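PDB 5DXI: trehalose-6-phosphate phosphatase, which belongs to the trehalose-phosphatase family of the HAD clan and here holds a magnesium ion, beryllium trifluoride and a glycan. Local coordinates for residues N15-S20 with G295-L300; A43-K48 with E76-N81; V84-E89 with K100-L105; K122-K127 with M160-D165; R256-N259 with S263-V266. All coordinates share one frame; numbering follows the deposited sequence.

Contact 1. Residues N15-S20 with G295-L300; sequences NNYKES and GLLAGL
Tyr17 and Leu297 meet where the last turns of helices 10-19 and 287-298 come together. The CB methylene of Leu297 sits over the middle of the phenol ring, 4.2 Å from its centroid and just 2° off the ring normal, a well-centred CH-pi contact. The branch of the leucine takes the base of the ring, Leu297 CD2 lying 3.9 Å from Tyr17 CB. A first torsion of 175° in Tyr17 swings the ring out opposite its main-chain nitrogen and sends it across to the other helix, where CE2 comes within 3.5 Å of Leu297 O. The phenol hydroxyl itself is bonded to Asn62 ND2. Lys18 reaches the same carbonyl indirectly: its chain turns at chi3 and chi4, NZ donates to a water at 2.5 Å, short enough that the water's exact position is doubtful, and that water donates to Leu297 O. This exposed bridge runs beside an otherwise buried apolar pair. Each helix finishes close by. Gly299 closes 287-298 with a Schellman motif, and Ser20 OG bonds back to Tyr17 O at 2.8 Å, approaching from the same face of the carbonyl as Ser20 N. Among the surrounding elements, Phe25 of strand 23-27 touches both Tyr17 and Leu297, Leu229 of strand 227-232 packs on Leu297, and Leu56 of helix 47-58 adjoins Tyr17, so the two helix ends lie against the central sheet.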
# COMPACT_ATOMS: atom_id res chain seq x y z
N ASN A 15 15.62 17.36 0.94
CA ASN A 15 16.88 17.54 0.23
C ASN A 15 17.11 16.49 -0.84
O ASN A 15 17.56 16.81 -1.94
CB ASN A 15 18.05 17.56 1.22
CG ASN A 15 18.13 18.87 1.97
OD1 ASN A 15 17.72 19.91 1.45
ND2 ASN A 15 18.64 18.83 3.20
N ASN A 16 16.80 15.23 -0.53
CA ASN A 16 16.99 14.16 -1.50
C ASN A 16 16.01 14.37 -2.66
O ASN A 16 16.35 14.13 -3.82
CB ASN A 16 16.77 12.79 -0.85
CG ASN A 16 17.40 11.65 -1.64
OD1 ASN A 16 18.53 11.25 -1.37
ND2 ASN A 16 16.70 11.16 -2.64
N TYR A 17 14.79 14.82 -2.33
CA TYR A 17 13.76 15.11 -3.34
C TYR A 17 14.22 16.15 -4.34
O TYR A 17 14.20 15.91 -5.54
CB TYR A 17 12.46 15.60 -2.68
CG TYR A 17 11.38 16.03 -3.67
CD1 TYR A 17 10.53 15.10 -4.25
CD2 TYR A 17 11.18 17.38 -3.99
CE1 TYR A 17 9.53 15.49 -5.14
CE2 TYR A 17 10.18 17.77 -4.88
CZ TYR A 17 9.36 16.82 -5.45
OH TYR A 17 8.37 17.17 -6.34
N LYS A 18 14.68 17.29 -3.84
CA LYS A 18 15.08 18.37 -4.72
C LYS A 18 16.37 18.07 -5.49
O LYS A 18 16.61 18.62 -6.56
CB LYS A 18 15.18 19.68 -3.91
CG LYS A 18 13.81 20.02 -3.32
CD LYS A 18 13.77 21.31 -2.51
CE LYS A 18 12.75 22.31 -3.09
NZ LYS A 18 11.44 21.70 -3.53
N GLU A 19 17.20 17.17 -4.96
CA GLU A 19 18.41 16.77 -5.66
C GLU A 19 18.14 15.79 -6.81
O GLU A 19 18.85 15.79 -7.82
CB GLU A 19 19.41 16.13 -4.68
CG GLU A 19 20.85 16.58 -4.89
CD GLU A 19 21.10 17.99 -4.39
OE1 GLU A 19 20.21 18.57 -3.72
OE2 GLU A 19 22.19 18.53 -4.66
N SER A 20 17.11 14.97 -6.65
CA SER A 20 16.83 13.86 -7.57
C SER A 20 16.12 14.24 -8.88
O SER A 20 15.44 15.26 -8.96
CB SER A 20 16.00 12.81 -6.85
OG SER A 20 14.74 13.37 -6.48
N GLY A 295 3.07 17.80 1.36
CA GLY A 295 2.90 19.23 1.15
C GLY A 295 4.23 19.97 1.12
O GLY A 295 4.46 20.84 0.29
N LEU A 296 5.12 19.59 2.04
CA LEU A 296 6.46 20.14 2.10
C LEU A 296 7.21 19.92 0.79
O LEU A 296 7.78 20.85 0.22
CB LEU A 296 7.25 19.49 3.25
CG LEU A 296 8.70 19.95 3.37
CD1 LEU A 296 8.73 21.40 3.86
CD2 LEU A 296 9.56 19.03 4.25
N LEU A 297 7.20 18.68 0.31
CA LEU A 297 7.84 18.36 -0.95
C LEU A 297 7.19 19.14 -2.09
O LEU A 297 7.87 19.58 -3.02
CB LEU A 297 7.75 16.87 -1.26
CG LEU A 297 8.33 15.88 -0.25
CD1 LEU A 297 8.22 14.46 -0.79
CD2 LEU A 297 9.77 16.23 0.05
N ALA A 298 5.88 19.31 -1.99
CA ALA A 298 5.11 19.95 -3.05
C ALA A 298 5.34 21.46 -3.15
O ALA A 298 4.98 22.08 -4.15
CB ALA A 298 3.62 19.65 -2.86
N GLY A 299 5.93 22.05 -2.12
CA GLY A 299 6.09 23.49 -2.10
C GLY A 299 4.82 24.21 -1.66
O GLY A 299 4.64 25.39 -1.96
N LEU A 300 3.95 23.49 -0.96
CA LEU A 300 2.68 24.06 -0.49
C LEU A 300 2.85 24.71 0.87
O LEU A 300 3.08 25.91 0.96
CB LEU A 300 1.58 23.01 -0.41
CG LEU A 300 0.76 22.62 -1.64
CD1 LEU A 300 1.58 22.40 -2.89
CD2 LEU A 300 -0.14 21.43 -1.31
O HOH W 1 9.33 22.43 -2.45

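Contact 2. Residues A43-K48 with E76-N81; sequences AIPSDK and EKWMGN
The indole of Trp78 presents one face to Ile44, whose CG1 stands 3.9 Å from the centroid of the six-membered ring and 26° off its normal. This CH-pi contact is displaced toward the benzo rim, and Ile44 CG1 comes to 3.5 Å from Trp78 CZ2. With CG1 beside the backbone N and CG2 opposite it (chi1 -72°), both branches of the isoleucine reach the ring: CD1 lies near CZ2 and CH2, while CG2 lies near CZ3. On the opposite face, CD of the neighbouring Lys77 passes over the rim, so the indole is held between two aliphatic chains. Pro45 meets the tryptophan differently. The two side chains cross at about a right angle, Pro45 CD lying obliquely 3.6 Å from Trp78 CE3 while Pro45 CG reaches Trp78 CB at 3.7 Å. The same proline is also met by Met79, which bends at chi2 and slides past it in the opposing direction, bringing Met79 CE to 3.7 Å from Pro45 CG. Apolar contact thus runs from the partly exposed Trp78 inward to the buried methionine. Ser46 follows as N-cap of helix 47-58, its OG bonded to Leu49 N. Pro45 and Met79 both touch Tyr29, a residue of the beryllium trifluoride pocket, and the Met79 side chain is about 9 Å from that ion. The contact belongs to the HAD-type Rossmann-like core, where the loop leading into helix 47-58 packs on the end of helix 72-79, beside the parallel strands that carry the active-site loops.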
# COMPACT_ATOMS: atom_id res chain seq x y z
N ALA A 43 -14.24 7.35 3.17
CA ALA A 43 -12.80 7.59 3.17
C ALA A 43 -12.38 8.40 1.96
O ALA A 43 -11.64 7.92 1.10
CB ALA A 43 -12.02 6.26 3.22
N ILE A 44 -12.81 9.65 1.92
CA ILE A 44 -12.74 10.43 0.69
C ILE A 44 -11.51 11.35 0.65
O ILE A 44 -11.15 11.90 1.67
CB ILE A 44 -14.05 11.28 0.57
CG1 ILE A 44 -15.24 10.36 0.23
CG2 ILE A 44 -13.91 12.46 -0.40
CD1 ILE A 44 -16.59 11.09 0.28
N PRO A 45 -10.91 11.54 -0.54
CA PRO A 45 -9.74 12.43 -0.62
C PRO A 45 -10.04 13.86 -0.16
O PRO A 45 -11.05 14.43 -0.57
CB PRO A 45 -9.39 12.42 -2.10
CG PRO A 45 -10.03 11.20 -2.65
CD PRO A 45 -11.24 10.95 -1.84
N SER A 46 -9.19 14.40 0.70
CA SER A 46 -9.28 15.79 1.11
C SER A 46 -8.80 16.68 -0.01
O SER A 46 -8.06 16.23 -0.89
CB SER A 46 -8.44 16.05 2.39
OG SER A 46 -7.04 15.94 2.12
N ASP A 47 -9.19 17.95 0.03
CA ASP A 47 -8.69 18.93 -0.95
C ASP A 47 -7.16 19.06 -0.84
O ASP A 47 -6.46 19.21 -1.85
CB ASP A 47 -9.38 20.29 -0.76
CG ASP A 47 -8.84 21.35 -1.70
OD1 ASP A 47 -8.81 21.12 -2.93
OD2 ASP A 47 -8.43 22.42 -1.21
N LYS A 48 -6.64 19.04 0.38
CA LYS A 48 -5.19 19.13 0.58
C LYS A 48 -4.46 18.00 -0.17
O LYS A 48 -3.47 18.24 -0.88
CB LYS A 48 -4.83 19.08 2.05
CG LYS A 48 -3.32 19.24 2.30
CD LYS A 48 -3.01 19.33 3.77
CE LYS A 48 -1.58 19.83 4.01
NZ LYS A 48 -1.25 19.84 5.46
N GLU A 76 -10.91 4.22 -9.16
CA GLU A 76 -11.29 4.94 -10.36
C GLU A 76 -12.12 6.17 -9.95
O GLU A 76 -11.88 7.28 -10.43
CB GLU A 76 -12.08 4.02 -11.30
CG GLU A 76 -12.09 4.46 -12.76
CD GLU A 76 -10.79 4.16 -13.46
OE1 GLU A 76 -10.51 2.96 -13.73
OE2 GLU A 76 -10.04 5.12 -13.75
N LYS A 77 -13.05 5.97 -9.03
CA LYS A 77 -13.91 7.04 -8.56
C LYS A 77 -13.13 8.21 -7.95
O LYS A 77 -13.27 9.35 -8.38
CB LYS A 77 -14.91 6.51 -7.54
CG LYS A 77 -15.87 7.55 -6.99
CD LYS A 77 -16.79 6.96 -5.92
CE LYS A 77 -17.97 6.21 -6.51
NZ LYS A 77 -18.87 5.66 -5.46
N TRP A 78 -12.28 7.90 -6.99
CA TRP A 78 -11.65 8.96 -6.20
C TRP A 78 -10.25 9.35 -6.64
O TRP A 78 -9.77 10.39 -6.23
CB TRP A 78 -11.65 8.57 -4.73
CG TRP A 78 -13.02 8.49 -4.17
CD1 TRP A 78 -13.66 7.37 -3.73
CD2 TRP A 78 -13.94 9.57 -4.00
NE1 TRP A 78 -14.92 7.69 -3.28
CE2 TRP A 78 -15.11 9.04 -3.43
CE3 TRP A 78 -13.87 10.95 -4.25
CZ2 TRP A 78 -16.23 9.83 -3.13
CZ3 TRP A 78 -14.98 11.73 -3.94
CH2 TRP A 78 -16.14 11.17 -3.38
N MET A 79 -9.61 8.55 -7.50
CA MET A 79 -8.26 8.85 -7.98
C MET A 79 -8.13 8.81 -9.49
O MET A 79 -7.06 9.13 -10.02
CB MET A 79 -7.25 7.86 -7.38
CG MET A 79 -7.10 8.04 -5.89
SD MET A 79 -6.15 9.54 -5.58
CE MET A 79 -6.86 10.00 -4.02
N GLY A 80 -9.20 8.42 -10.18
CA GLY A 80 -9.15 8.16 -11.62
C GLY A 80 -8.82 9.31 -12.56
O GLY A 80 -8.17 9.11 -13.59
N ASN A 81 -9.27 10.51 -12.21
CA ASN A 81 -9.01 11.66 -13.06
C ASN A 81 -7.76 12.40 -12.60
O ASN A 81 -7.42 13.47 -13.10
CB ASN A 81 -10.21 12.61 -13.04
CG ASN A 81 -10.57 13.05 -11.64
OD1 ASN A 81 -9.86 12.73 -10.68
ND2 ASN A 81 -11.67 13.78 -11.51

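Contact 3. Residues V84-E89 with K100-L105; sequences VGLSAE and KEWVNL
Leu86 and Trp102 make the tight part of this contact, with Leu86 CB only 3.4 Å from Trp102 CH2. The benzo end of the indole is pushed against the strand: Leu86 CD1 lies 3.9 Å from Trp102 CZ2, and Ala88 CB lies at the same distance from CZ3. Leu86 CB and Ala88 CB approach the ring obliquely. Because Leu86 and Ala88 are two residues apart on strand 85-88, both point CB to the same side, and the ring bridges them, while Ser87 between them faces away and bonds through OG to Phe93 O. The main chains stay well separated, 8.6 Å between the CA atoms of Leu86 and Trp102, so the indole spans the gap. Its first torsion of -62°, with CG beside the backbone N, folds the ring inward. Glu76 OE1 accepts from the indole NE1, which probably helps to set the rotation of the ring. Toward solvent, the start of 100-105 is looser. Lys100 is exposed and poorly ordered, and Glu101 folds back so that its OE1 accepts from Trp102 N at 3.0 Å, met from above the carboxylate plane. Strand 93-95 lies between strands 85-88 and 103-104 in the sheet, and its Phe93 and Lys95 touch Trp102. Helix 72-79 covers the same corner, with Gln72 against Trp102 and Ala88, Leu75 against Ala88 and Met79 against Leu86.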
# COMPACT_ATOMS: atom_id res chain seq x y z
N VAL A 84 -2.23 9.87 -11.71
CA VAL A 84 -1.51 8.88 -10.91
C VAL A 84 -1.80 7.45 -11.34
O VAL A 84 -2.85 7.15 -11.91
CB VAL A 84 -1.86 9.00 -9.40
CG1 VAL A 84 -1.54 10.39 -8.88
CG2 VAL A 84 -3.32 8.66 -9.15
N GLY A 85 -0.83 6.58 -11.09
CA GLY A 85 -1.02 5.16 -11.31
C GLY A 85 -1.92 4.55 -10.26
O GLY A 85 -2.00 5.05 -9.14
N LEU A 86 -2.60 3.47 -10.61
CA LEU A 86 -3.50 2.80 -9.68
C LEU A 86 -3.17 1.32 -9.58
O LEU A 86 -2.89 0.66 -10.58
CB LEU A 86 -4.96 2.97 -10.12
CG LEU A 86 -5.45 4.40 -10.24
CD1 LEU A 86 -6.88 4.43 -10.78
CD2 LEU A 86 -5.37 5.10 -8.90
N SER A 87 -3.20 0.79 -8.37
CA SER A 87 -3.10 -0.64 -8.16
C SER A 87 -4.14 -1.03 -7.12
O SER A 87 -4.22 -0.40 -6.06
CB SER A 87 -1.69 -1.05 -7.72
OG SER A 87 -1.65 -2.44 -7.46
N ALA A 88 -4.91 -2.07 -7.42
CA ALA A 88 -6.07 -2.42 -6.63
C ALA A 88 -5.96 -3.83 -6.06
O ALA A 88 -5.22 -4.67 -6.60
CB ALA A 88 -7.38 -2.29 -7.52
N GLU A 89 -6.68 -4.07 -4.97
CA GLU A 89 -6.82 -5.37 -4.31
C GLU A 89 -5.49 -6.03 -3.92
O GLU A 89 -5.27 -7.22 -4.17
CB GLU A 89 -7.64 -6.34 -5.19
CG GLU A 89 -8.98 -5.75 -5.63
CD GLU A 89 -10.03 -6.77 -6.11
OE1 GLU A 89 -9.94 -7.97 -5.80
OE2 GLU A 89 -10.98 -6.33 -6.77
N LYS A 100 -5.78 2.90 -20.48
CA LYS A 100 -7.23 3.01 -20.56
C LYS A 100 -7.87 1.83 -19.86
O LYS A 100 -8.98 1.93 -19.34
CB LYS A 100 -7.64 3.03 -22.05
CG LYS A 100 -6.69 3.85 -22.96
CD LYS A 100 -5.42 3.02 -23.32
CE LYS A 100 -4.47 3.69 -24.30
NZ LYS A 100 -3.49 2.72 -24.85
N GLU A 101 -7.12 0.76 -19.75
CA GLU A 101 -7.54 -0.41 -19.00
C GLU A 101 -6.51 -0.92 -18.02
O GLU A 101 -5.32 -0.63 -18.12
CB GLU A 101 -7.98 -1.59 -19.87
CG GLU A 101 -9.48 -1.61 -20.13
CD GLU A 101 -10.25 -2.00 -18.85
OE1 GLU A 101 -9.68 -2.70 -17.96
OE2 GLU A 101 -11.43 -1.61 -18.72
N TRP A 102 -7.03 -1.66 -17.06
CA TRP A 102 -6.26 -2.30 -16.02
C TRP A 102 -5.62 -3.57 -16.56
O TRP A 102 -6.14 -4.17 -17.50
CB TRP A 102 -7.16 -2.67 -14.86
CG TRP A 102 -7.81 -1.51 -14.19
CD1 TRP A 102 -8.88 -0.78 -14.65
CD2 TRP A 102 -7.46 -0.95 -12.92
NE1 TRP A 102 -9.21 0.20 -13.75
CE2 TRP A 102 -8.36 0.12 -12.67
CE3 TRP A 102 -6.48 -1.26 -11.96
CZ2 TRP A 102 -8.29 0.89 -11.51
CZ3 TRP A 102 -6.43 -0.49 -10.79
CH2 TRP A 102 -7.33 0.57 -10.58
N VAL A 103 -4.52 -3.97 -15.95
CA VAL A 103 -3.99 -5.32 -16.11
C VAL A 103 -4.40 -6.16 -14.90
O VAL A 103 -4.20 -5.74 -13.76
CB VAL A 103 -2.45 -5.31 -16.24
CG1 VAL A 103 -1.91 -6.73 -16.31
CG2 VAL A 103 -2.01 -4.50 -17.45
N ASN A 104 -4.99 -7.33 -15.14
CA ASN A 104 -5.28 -8.26 -14.05
C ASN A 104 -4.13 -9.22 -13.84
O ASN A 104 -4.04 -10.22 -14.54
CB ASN A 104 -6.57 -9.06 -14.32
CG ASN A 104 -6.95 -9.97 -13.16
OD1 ASN A 104 -6.22 -10.06 -12.17
ND2 ASN A 104 -8.10 -10.63 -13.25
N LEU A 105 -3.29 -8.95 -12.84
CA LEU A 105 -2.12 -9.80 -12.61
C LEU A 105 -2.52 -11.18 -12.07
O LEU A 105 -1.70 -12.10 -12.05
CB LEU A 105 -1.12 -9.12 -11.66
CG LEU A 105 -0.33 -7.88 -12.10
CD1 LEU A 105 -1.18 -6.65 -12.39
CD2 LEU A 105 0.73 -7.55 -11.05

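Contact 4. Residues K122-K127 with M160-D165; sequences KYYTEK and MKELND
The hydroxyl of Tyr124 donates to Glu162 OE1 at 2.7 Å, a short bond that forms the one direct link between these segments. It meets the carboxylate oxygen nearly along the C-O bond direction. OE1 also lies close to the plane of the ring, at its edge, where it stands 3.3 Å from Tyr124 CE2. Ring and carboxylate planes are turned 67° apart, so the acid does not stack on the phenol but addresses its rim. Glu162 achieves this reach by running straight: CG lies opposite the backbone N (chi1 171°) and the chain stays extended beyond it, carrying the carboxylate across toward the tyrosine. Being the acceptor in so short a bond would be consistent with a carboxylate that is charged. Tyr123 supports the ring from within its own helix, its CD2 edge lying 3.6 Å above the plane of the Tyr124 ring and over the ring centre. On the same turn of helix 149-165, Lys161 NZ and Asp165 OD2 form a salt bridge at the surface. Beyond the two segments the helices also pack, Leu163 on Val117, Ile120 and Phe121, and Tyr124 on Gln155 and Cys159. Helices 113-126 and 149-165 pair in this way beside the four-stranded antiparallel sheet, which Thr125 and Met160 touch at Ile133 and Val175. Such a helix-backed sheet is consistent with the alpha/beta cap domain of HAD phosphatases.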
# COMPACT_ATOMS: atom_id res chain seq x y z
N LYS A 122 -19.04 -16.03 6.25
CA LYS A 122 -20.47 -15.97 6.57
C LYS A 122 -20.75 -16.52 7.97
O LYS A 122 -21.57 -15.96 8.71
CB LYS A 122 -21.29 -16.73 5.53
CG LYS A 122 -21.52 -15.95 4.25
CD LYS A 122 -22.29 -16.77 3.23
CE LYS A 122 -22.74 -15.92 2.06
NZ LYS A 122 -23.18 -16.75 0.91
N TYR A 123 -20.05 -17.58 8.34
CA TYR A 123 -20.16 -18.15 9.68
C TYR A 123 -19.74 -17.17 10.77
O TYR A 123 -20.44 -17.01 11.78
CB TYR A 123 -19.33 -19.43 9.78
CG TYR A 123 -19.24 -20.02 11.18
CD1 TYR A 123 -20.22 -20.88 11.66
CD2 TYR A 123 -18.15 -19.75 12.00
CE1 TYR A 123 -20.14 -21.43 12.93
CE2 TYR A 123 -18.05 -20.29 13.27
CZ TYR A 123 -19.05 -21.13 13.73
OH TYR A 123 -18.95 -21.67 15.00
N TYR A 124 -18.60 -16.51 10.58
CA TYR A 124 -18.11 -15.61 11.61
C TYR A 124 -18.86 -14.28 11.58
O TYR A 124 -18.94 -13.61 12.60
CB TYR A 124 -16.60 -15.40 11.46
CG TYR A 124 -15.82 -16.60 11.91
CD1 TYR A 124 -15.51 -16.78 13.26
CD2 TYR A 124 -15.39 -17.56 11.00
CE1 TYR A 124 -14.81 -17.89 13.68
CE2 TYR A 124 -14.69 -18.67 11.42
CZ TYR A 124 -14.40 -18.83 12.76
OH TYR A 124 -13.69 -19.93 13.18
N THR A 125 -19.41 -13.92 10.43
CA THR A 125 -20.26 -12.74 10.34
C THR A 125 -21.52 -12.94 11.18
O THR A 125 -21.94 -12.05 11.92
CB THR A 125 -20.67 -12.41 8.88
OG1 THR A 125 -19.52 -12.02 8.12
CG2 THR A 125 -21.68 -11.28 8.85
N GLU A 126 -22.10 -14.13 11.06
CA GLU A 126 -23.32 -14.47 11.78
C GLU A 126 -23.06 -14.51 13.29
O GLU A 126 -23.96 -14.24 14.09
CB GLU A 126 -23.88 -15.81 11.28
CG GLU A 126 -24.53 -16.71 12.33
CD GLU A 126 -25.89 -16.21 12.78
OE1 GLU A 126 -26.61 -15.59 11.96
OE2 GLU A 126 -26.24 -16.45 13.96
N LYS A 127 -21.83 -14.78 13.69
CA LYS A 127 -21.55 -14.82 15.11
C LYS A 127 -20.96 -13.45 15.55
O LYS A 127 -20.59 -13.24 16.71
CB LYS A 127 -20.64 -16.02 15.42
CG LYS A 127 -19.85 -15.94 16.70
CD LYS A 127 -19.59 -17.26 17.44
CE LYS A 127 -19.68 -17.04 18.98
NZ LYS A 127 -19.34 -18.23 19.85
N MET A 160 -9.13 -16.41 11.79
CA MET A 160 -7.77 -16.44 11.27
C MET A 160 -7.17 -17.83 11.33
O MET A 160 -6.57 -18.32 10.37
CB MET A 160 -6.88 -15.49 12.08
CG MET A 160 -7.07 -14.01 11.79
SD MET A 160 -6.43 -13.53 10.19
CE MET A 160 -4.73 -14.14 10.34
N LYS A 161 -7.35 -18.47 12.48
CA LYS A 161 -6.89 -19.83 12.73
C LYS A 161 -7.50 -20.82 11.74
O LYS A 161 -6.80 -21.63 11.15
CB LYS A 161 -7.22 -20.23 14.17
CG LYS A 161 -6.81 -21.64 14.57
CD LYS A 161 -5.30 -21.84 14.50
CE LYS A 161 -4.89 -23.19 15.08
NZ LYS A 161 -3.46 -23.48 14.83
N GLU A 162 -8.82 -20.73 11.57
CA GLU A 162 -9.54 -21.68 10.74
C GLU A 162 -9.18 -21.56 9.26
O GLU A 162 -9.01 -22.57 8.58
CB GLU A 162 -11.05 -21.50 10.91
CG GLU A 162 -11.86 -22.30 9.90
CD GLU A 162 -13.33 -22.34 10.22
OE1 GLU A 162 -13.72 -21.86 11.31
OE2 GLU A 162 -14.10 -22.86 9.38
N LEU A 163 -9.08 -20.33 8.78
CA LEU A 163 -8.69 -20.09 7.39
C LEU A 163 -7.30 -20.67 7.14
O LEU A 163 -7.07 -21.33 6.13
CB LEU A 163 -8.70 -18.60 7.06
CG LEU A 163 -10.08 -17.96 6.95
CD1 LEU A 163 -9.98 -16.45 6.96
CD2 LEU A 163 -10.74 -18.44 5.66
N ASN A 164 -6.41 -20.43 8.10
CA ASN A 164 -5.02 -20.85 8.00
C ASN A 164 -4.84 -22.37 8.10
O ASN A 164 -3.85 -22.91 7.65
CB ASN A 164 -4.18 -20.16 9.08
CG ASN A 164 -3.70 -18.78 8.66
OD1 ASN A 164 -3.38 -18.55 7.50
ND2 ASN A 164 -3.64 -17.86 9.61
N ASP A 165 -5.81 -23.05 8.71
CA ASP A 165 -5.74 -24.50 8.85
C ASP A 165 -6.44 -25.23 7.72
O ASP A 165 -6.20 -26.41 7.50
CB ASP A 165 -6.35 -24.94 10.18
CG ASP A 165 -5.45 -24.65 11.37
OD1 ASP A 165 -4.20 -24.68 11.22
OD2 ASP A 165 -6.00 -24.36 12.45

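Contact 5. Residues R256-N259 with S263-V266; sequences RPTN and SYGV
Asn259 and Ser263 are joined by three hydrogen bonds. Asn259 N donates to Ser263 O at 2.9 Å and 172°, almost straight. In return, Ser263 N reaches Asn259 OD1 at 3.0 Å from above the amide plane, and OD1 takes a further bond from Phe261 N. Asn259 ND2 completes the set at 3.2 Å from Ser263 OG, which also accepts from Gly265 N in an ST turn. A first torsion of 59° in Asn259, placing CG between the backbone N and the carbonyl carbon, turns the amide back over the loop. Tyr264 OH adds a bond to Arg256 O at 2.8 Å, made at the edge of its ring. Outward from these bonds, the extended Arg256 chain runs past the ring in the opposite direction; the two planes are only 14° apart, but NH1 nears Tyr264 CD1 obliquely, at 3.6 Å. Thr258 CG2 makes an off-centre CH-pi contact 4.1 Å from the ring centroid. A water links Arg256 NH2 to Tyr264 O, and Arg256 also meets Trp251 in a cation-pi contact. The loop lacks regular strand pairing here; it is held by one main-chain bond together with side chains that bond to main-chain atoms and to each other, around the buried tyrosine.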
# COMPACT_ATOMS: atom_id res chain seq x y z
N ARG A 256 26.82 -0.24 -6.68
CA ARG A 256 26.26 0.89 -7.38
C ARG A 256 26.68 2.17 -6.67
O ARG A 256 26.68 2.24 -5.44
CB ARG A 256 24.74 0.78 -7.43
CG ARG A 256 24.09 1.82 -8.28
CD ARG A 256 22.61 1.87 -8.03
NE ARG A 256 22.05 3.11 -8.58
CZ ARG A 256 20.85 3.58 -8.27
NH1 ARG A 256 20.10 2.92 -7.40
NH2 ARG A 256 20.42 4.71 -8.82
N PRO A 257 27.08 3.19 -7.45
CA PRO A 257 27.42 4.50 -6.90
C PRO A 257 26.26 5.08 -6.09
O PRO A 257 25.14 5.08 -6.59
CB PRO A 257 27.69 5.33 -8.15
CG PRO A 257 28.20 4.34 -9.14
CD PRO A 257 27.42 3.08 -8.88
N THR A 258 26.52 5.53 -4.87
CA THR A 258 25.48 6.14 -4.05
C THR A 258 25.36 7.62 -4.38
O THR A 258 26.25 8.17 -5.03
CB THR A 258 25.75 5.96 -2.54
OG1 THR A 258 27.02 6.54 -2.21
CG2 THR A 258 25.75 4.49 -2.18
N ASN A 259 24.28 8.25 -3.92
CA ASN A 259 24.09 9.69 -4.13
C ASN A 259 24.91 10.50 -3.12
O ASN A 259 25.69 9.93 -2.37
CB ASN A 259 22.60 10.07 -4.04
CG ASN A 259 21.97 9.73 -2.69
OD1 ASN A 259 22.64 9.67 -1.67
ND2 ASN A 259 20.64 9.55 -2.69
N SER A 263 23.13 7.22 0.01
CA SER A 263 22.02 6.27 -0.14
C SER A 263 21.67 6.07 -1.60
O SER A 263 22.39 6.51 -2.50
CB SER A 263 20.78 6.74 0.64
OG SER A 263 20.11 7.81 -0.01
N TYR A 264 20.57 5.37 -1.82
CA TYR A 264 20.03 5.22 -3.16
C TYR A 264 18.68 5.93 -3.27
O TYR A 264 17.95 5.74 -4.24
CB TYR A 264 19.91 3.74 -3.51
CG TYR A 264 21.25 3.03 -3.53
CD1 TYR A 264 22.19 3.32 -4.51
CD2 TYR A 264 21.55 2.06 -2.59
CE1 TYR A 264 23.41 2.66 -4.55
CE2 TYR A 264 22.77 1.40 -2.61
CZ TYR A 264 23.69 1.71 -3.59
OH TYR A 264 24.90 1.05 -3.61
N GLY A 265 18.36 6.74 -2.27
CA GLY A 265 17.11 7.49 -2.28
C GLY A 265 15.87 6.68 -1.92
O GLY A 265 14.75 7.10 -2.22
N VAL A 266 16.05 5.56 -1.22
CA VAL A 266 14.92 4.69 -0.91
C VAL A 266 14.34 4.99 0.48
O VAL A 266 15.00 4.81 1.50
CB VAL A 266 15.34 3.21 -0.98
CG1 VAL A 266 14.15 2.30 -0.75
CG2 VAL A 266 15.98 2.92 -2.33
O HOH W 2 18.57 5.18 -7.07

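Contacts 1 and 3 are the buried ones, largely apolar and set against the central sheet, whereas contact 2 is apolar too but opens at one end. Helix 72-79, part of contact 2, also packs on contact 3; the two touch through Glu76 and through Met79, which packs on Leu86. Contact 1 closes a loop of chain that encloses all the others, and it touches contact 5 through Asn16, beside Asn259. Contact 5, within a loop, is the most polar. Contact 4 stands apart with the antiparallel sheet, its centre about 46 Å from that of contact 1, and rests on a single tyrosine-carboxylate bond.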